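Local coordinates for PHD-type domain-containing protein (Chaetomium thermophilum, PDB 6VHF), which binds zinc and is the RbBP5-interacting domain of Cfp1, a subunit of the H3K4 methyltransferase complex COMPASS, at residues R40-I52 against Q122-K134. Sequence-based numbering, arbitrary orientation.
Sequences RREAAIAAGIPGI and QDPRTAGMCLRKK
Arg-40, near the end of helix 4-46, gives its NH2 to the carbonyl O of Pro-124 at 2.8 Å. The bond is nearly straight, and the oxygen lies at the edge of the guanidinium, in its plane. One water donates to both Arg-40 O and Arg-125 O, a second link between helix and loop. Farther along, Lys-133 NZ bonds Gly-51 O at 2.9 Å.

Within the loop, Arg-125 grips Asp-123 side-on: NE meets OD1 at 2.9 Å and NH2 meets OD2, both on syn lone pairs. Asp-123 OD1 also takes the backbone N of Arg-125 from above the carboxylate plane, closing an Asx turn. The two-nitrogen grip fixes the turn of the guanidinium, and Ile-49 CD1 lies over the centre of one face, 3.5 Å from Arg-125 CZ. Replacing Asp-123 by an alanine removes both carboxylate oxygens and is likely to leave Arg-125 without its charge partner, undo the Asx turn and let the guanidinium swing away from Ile-49.

Next to this, Ile-52 CD1 and Thr-126 CG2 meet tip to tip at 3.5 Å. Met-129 bends at its last torsion (chi3 -70°), which brings CE to Ala-44 CB at 3.9 Å and against the backbone of Arg-40.

Cys-130, next in the chain, binds zinc with Cys-57, Cys-135 and His-138. Main-chain carbonyl oxygens accept every direct bond and both water bonds, tying the zinc-finger loop's backbone to the helix end and following turn, with methyl packing around them.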
# COMPACT_ATOMS: atom_id res chain seq x y z
N ARG A 40 -5.09 19.21 -2.08
CA ARG A 40 -5.94 19.78 -3.12
C ARG A 40 -7.32 20.09 -2.57
O ARG A 40 -7.96 21.05 -3.01
CB ARG A 40 -6.04 18.83 -4.31
CG ARG A 40 -4.79 18.74 -5.15
CD ARG A 40 -5.02 17.81 -6.35
NE ARG A 40 -6.25 18.16 -7.06
CZ ARG A 40 -6.32 19.10 -8.00
NH1 ARG A 40 -5.21 19.77 -8.35
NH2 ARG A 40 -7.48 19.37 -8.59
N ARG A 41 -7.77 19.30 -1.60
CA ARG A 41 -9.03 19.57 -0.92
C ARG A 41 -8.92 20.84 -0.08
O ARG A 41 -9.80 21.70 -0.14
CB ARG A 41 -9.40 18.37 -0.04
CG ARG A 41 -10.72 18.57 0.70
CD ARG A 41 -10.97 17.53 1.80
NE ARG A 41 -12.22 17.86 2.48
CZ ARG A 41 -12.31 18.54 3.62
NH1 ARG A 41 -11.21 18.93 4.26
NH2 ARG A 41 -13.51 18.81 4.14
N GLU A 42 -7.84 20.98 0.68
CA GLU A 42 -7.65 22.20 1.46
C GLU A 42 -7.53 23.42 0.55
O GLU A 42 -8.06 24.49 0.87
CB GLU A 42 -6.43 22.06 2.36
CG GLU A 42 -6.01 23.35 3.07
CD GLU A 42 -4.59 23.31 3.66
OE1 GLU A 42 -4.13 24.36 4.18
OE2 GLU A 42 -3.94 22.24 3.58
N ALA A 43 -6.89 23.28 -0.62
CA ALA A 43 -6.79 24.45 -1.50
C ALA A 43 -8.16 24.87 -2.04
O ALA A 43 -8.47 26.07 -2.10
CB ALA A 43 -5.84 24.19 -2.66
N ALA A 44 -8.99 23.90 -2.45
CA ALA A 44 -10.32 24.22 -2.98
C ALA A 44 -11.18 24.92 -1.93
O ALA A 44 -11.91 25.87 -2.24
CB ALA A 44 -11.00 22.95 -3.49
N ILE A 45 -11.08 24.49 -0.67
CA ILE A 45 -11.84 25.16 0.38
C ILE A 45 -11.28 26.55 0.65
O ILE A 45 -12.04 27.51 0.85
CB ILE A 45 -11.88 24.28 1.64
CG1 ILE A 45 -12.68 23.02 1.36
CG2 ILE A 45 -12.53 25.02 2.80
CD1 ILE A 45 -12.61 22.00 2.47
N ALA A 46 -9.95 26.71 0.63
CA ALA A 46 -9.37 28.02 0.89
C ALA A 46 -9.66 29.03 -0.22
O ALA A 46 -9.63 30.25 0.02
CB ALA A 46 -7.85 27.89 1.10
N ALA A 47 -9.95 28.55 -1.44
CA ALA A 47 -10.15 29.47 -2.56
C ALA A 47 -11.48 30.21 -2.49
O ALA A 47 -11.69 31.13 -3.29
CB ALA A 47 -10.06 28.70 -3.89
N GLY A 48 -12.36 29.84 -1.58
CA GLY A 48 -13.66 30.48 -1.51
C GLY A 48 -14.49 30.33 -2.77
O GLY A 48 -15.07 31.31 -3.24
N ILE A 49 -14.55 29.13 -3.32
CA ILE A 49 -15.39 28.87 -4.49
C ILE A 49 -16.82 28.69 -4.01
O ILE A 49 -17.04 27.96 -3.02
CB ILE A 49 -14.93 27.63 -5.28
CG1 ILE A 49 -13.42 27.63 -5.54
CG2 ILE A 49 -15.68 27.50 -6.60
CD1 ILE A 49 -12.90 26.25 -6.01
N PRO A 50 -17.80 29.29 -4.67
CA PRO A 50 -19.19 29.19 -4.20
C PRO A 50 -19.63 27.74 -4.03
O PRO A 50 -19.44 26.91 -4.92
CB PRO A 50 -20.00 29.90 -5.31
CG PRO A 50 -19.02 30.92 -5.87
CD PRO A 50 -17.66 30.25 -5.79
N GLY A 51 -20.19 27.45 -2.86
CA GLY A 51 -20.66 26.12 -2.54
C GLY A 51 -19.60 25.17 -2.03
O GLY A 51 -19.94 24.15 -1.42
N ILE A 52 -18.32 25.46 -2.25
CA ILE A 52 -17.25 24.55 -1.81
C ILE A 52 -16.89 24.97 -0.40
O ILE A 52 -16.05 25.85 -0.17
CB ILE A 52 -16.08 24.55 -2.78
CG1 ILE A 52 -16.54 23.86 -4.05
CG2 ILE A 52 -14.87 23.80 -2.21
CD1 ILE A 52 -15.69 24.16 -5.23
N GLN A 122 -13.98 22.06 -17.05
CA GLN A 122 -14.17 21.91 -15.61
C GLN A 122 -13.00 22.50 -14.83
O GLN A 122 -11.83 22.39 -15.24
CB GLN A 122 -14.39 20.44 -15.26
CG GLN A 122 -14.35 20.02 -13.75
CD GLN A 122 -15.27 20.79 -12.77
OE1 GLN A 122 -15.92 21.79 -13.12
NE2 GLN A 122 -15.34 20.30 -11.54
N ASP A 123 -13.34 23.11 -13.69
CA ASP A 123 -12.49 23.82 -12.74
C ASP A 123 -11.31 22.97 -12.28
O ASP A 123 -11.50 21.97 -11.56
CB ASP A 123 -13.34 24.25 -11.54
CG ASP A 123 -12.69 25.34 -10.72
OD1 ASP A 123 -11.44 25.42 -10.69
OD2 ASP A 123 -13.42 26.16 -10.13
N PRO A 124 -10.08 23.34 -12.64
CA PRO A 124 -8.92 22.52 -12.26
C PRO A 124 -8.76 22.39 -10.76
O PRO A 124 -8.12 21.43 -10.30
CB PRO A 124 -7.73 23.28 -12.86
CG PRO A 124 -8.31 24.27 -13.80
CD PRO A 124 -9.69 24.58 -13.32
N ARG A 125 -9.31 23.32 -9.98
CA ARG A 125 -9.16 23.23 -8.53
C ARG A 125 -9.97 22.10 -7.94
O ARG A 125 -9.68 21.67 -6.81
CB ARG A 125 -9.54 24.56 -7.86
CG ARG A 125 -8.68 25.75 -8.28
CD ARG A 125 -9.36 27.09 -7.93
NE ARG A 125 -10.66 27.24 -8.59
CZ ARG A 125 -11.46 28.31 -8.45
NH1 ARG A 125 -11.12 29.34 -7.66
NH2 ARG A 125 -12.62 28.35 -9.10
N THR A 126 -11.00 21.62 -8.65
CA THR A 126 -11.89 20.59 -8.13
C THR A 126 -12.09 19.43 -9.10
O THR A 126 -12.96 18.59 -8.86
CB THR A 126 -13.26 21.19 -7.80
OG1 THR A 126 -13.87 21.64 -9.02
CG2 THR A 126 -13.12 22.36 -6.83
N ALA A 127 -11.35 19.38 -10.20
CA ALA A 127 -11.55 18.33 -11.19
C ALA A 127 -11.13 16.99 -10.61
O ALA A 127 -10.04 16.85 -10.05
CB ALA A 127 -10.74 18.63 -12.46
N GLY A 128 -11.99 15.99 -10.78
CA GLY A 128 -11.76 14.70 -10.17
C GLY A 128 -12.13 14.63 -8.71
O GLY A 128 -11.95 13.58 -8.08
N MET A 129 -12.67 15.71 -8.15
CA MET A 129 -12.91 15.81 -6.72
C MET A 129 -14.38 15.59 -6.44
O MET A 129 -15.24 16.04 -7.20
CB MET A 129 -12.45 17.18 -6.21
CG MET A 129 -12.25 17.28 -4.72
SD MET A 129 -11.92 18.97 -4.17
CE MET A 129 -10.28 19.30 -4.81
N CYS A 130 -14.68 14.87 -5.36
CA CYS A 130 -16.05 14.58 -4.99
C CYS A 130 -16.57 15.72 -4.13
O CYS A 130 -16.03 15.98 -3.05
CB CYS A 130 -16.15 13.27 -4.22
SG CYS A 130 -17.75 13.06 -3.43
N LEU A 131 -17.63 16.38 -4.61
CA LEU A 131 -18.15 17.57 -3.95
C LEU A 131 -19.36 17.29 -3.07
O LEU A 131 -20.05 18.23 -2.66
CB LEU A 131 -18.48 18.66 -4.99
CG LEU A 131 -17.35 19.37 -5.73
CD1 LEU A 131 -16.14 19.63 -4.82
CD2 LEU A 131 -16.95 18.60 -6.99
N ARG A 132 -19.63 16.02 -2.76
CA ARG A 132 -20.74 15.74 -1.85
C ARG A 132 -20.44 16.33 -0.48
O ARG A 132 -19.30 16.32 -0.02
CB ARG A 132 -20.98 14.23 -1.77
CG ARG A 132 -22.24 13.82 -0.99
CD ARG A 132 -23.54 13.93 -1.82
NE ARG A 132 -23.78 15.27 -2.37
CZ ARG A 132 -24.30 16.28 -1.67
NH1 ARG A 132 -24.63 16.12 -0.40
NH2 ARG A 132 -24.47 17.47 -2.25
N LYS A 133 -21.46 16.92 0.15
CA LYS A 133 -21.33 17.42 1.52
C LYS A 133 -21.75 16.33 2.50
O LYS A 133 -22.69 15.58 2.24
CB LYS A 133 -22.16 18.69 1.74
CG LYS A 133 -21.61 19.97 1.08
CD LYS A 133 -22.33 21.23 1.59
CE LYS A 133 -21.96 22.48 0.77
NZ LYS A 133 -22.08 22.27 -0.70
N LYS A 134 -21.05 16.26 3.63
CA LYS A 134 -21.20 15.16 4.58
C LYS A 134 -21.27 13.81 3.85
O LYS A 134 -22.25 13.07 3.93
CB LYS A 134 -22.43 15.37 5.47
CG LYS A 134 -22.32 16.54 6.44
CD LYS A 134 -22.68 17.86 5.78
CE LYS A 134 -22.94 18.95 6.81
NZ LYS A 134 -21.85 19.03 7.82
O HOH W 1 -7.31 22.30 -5.40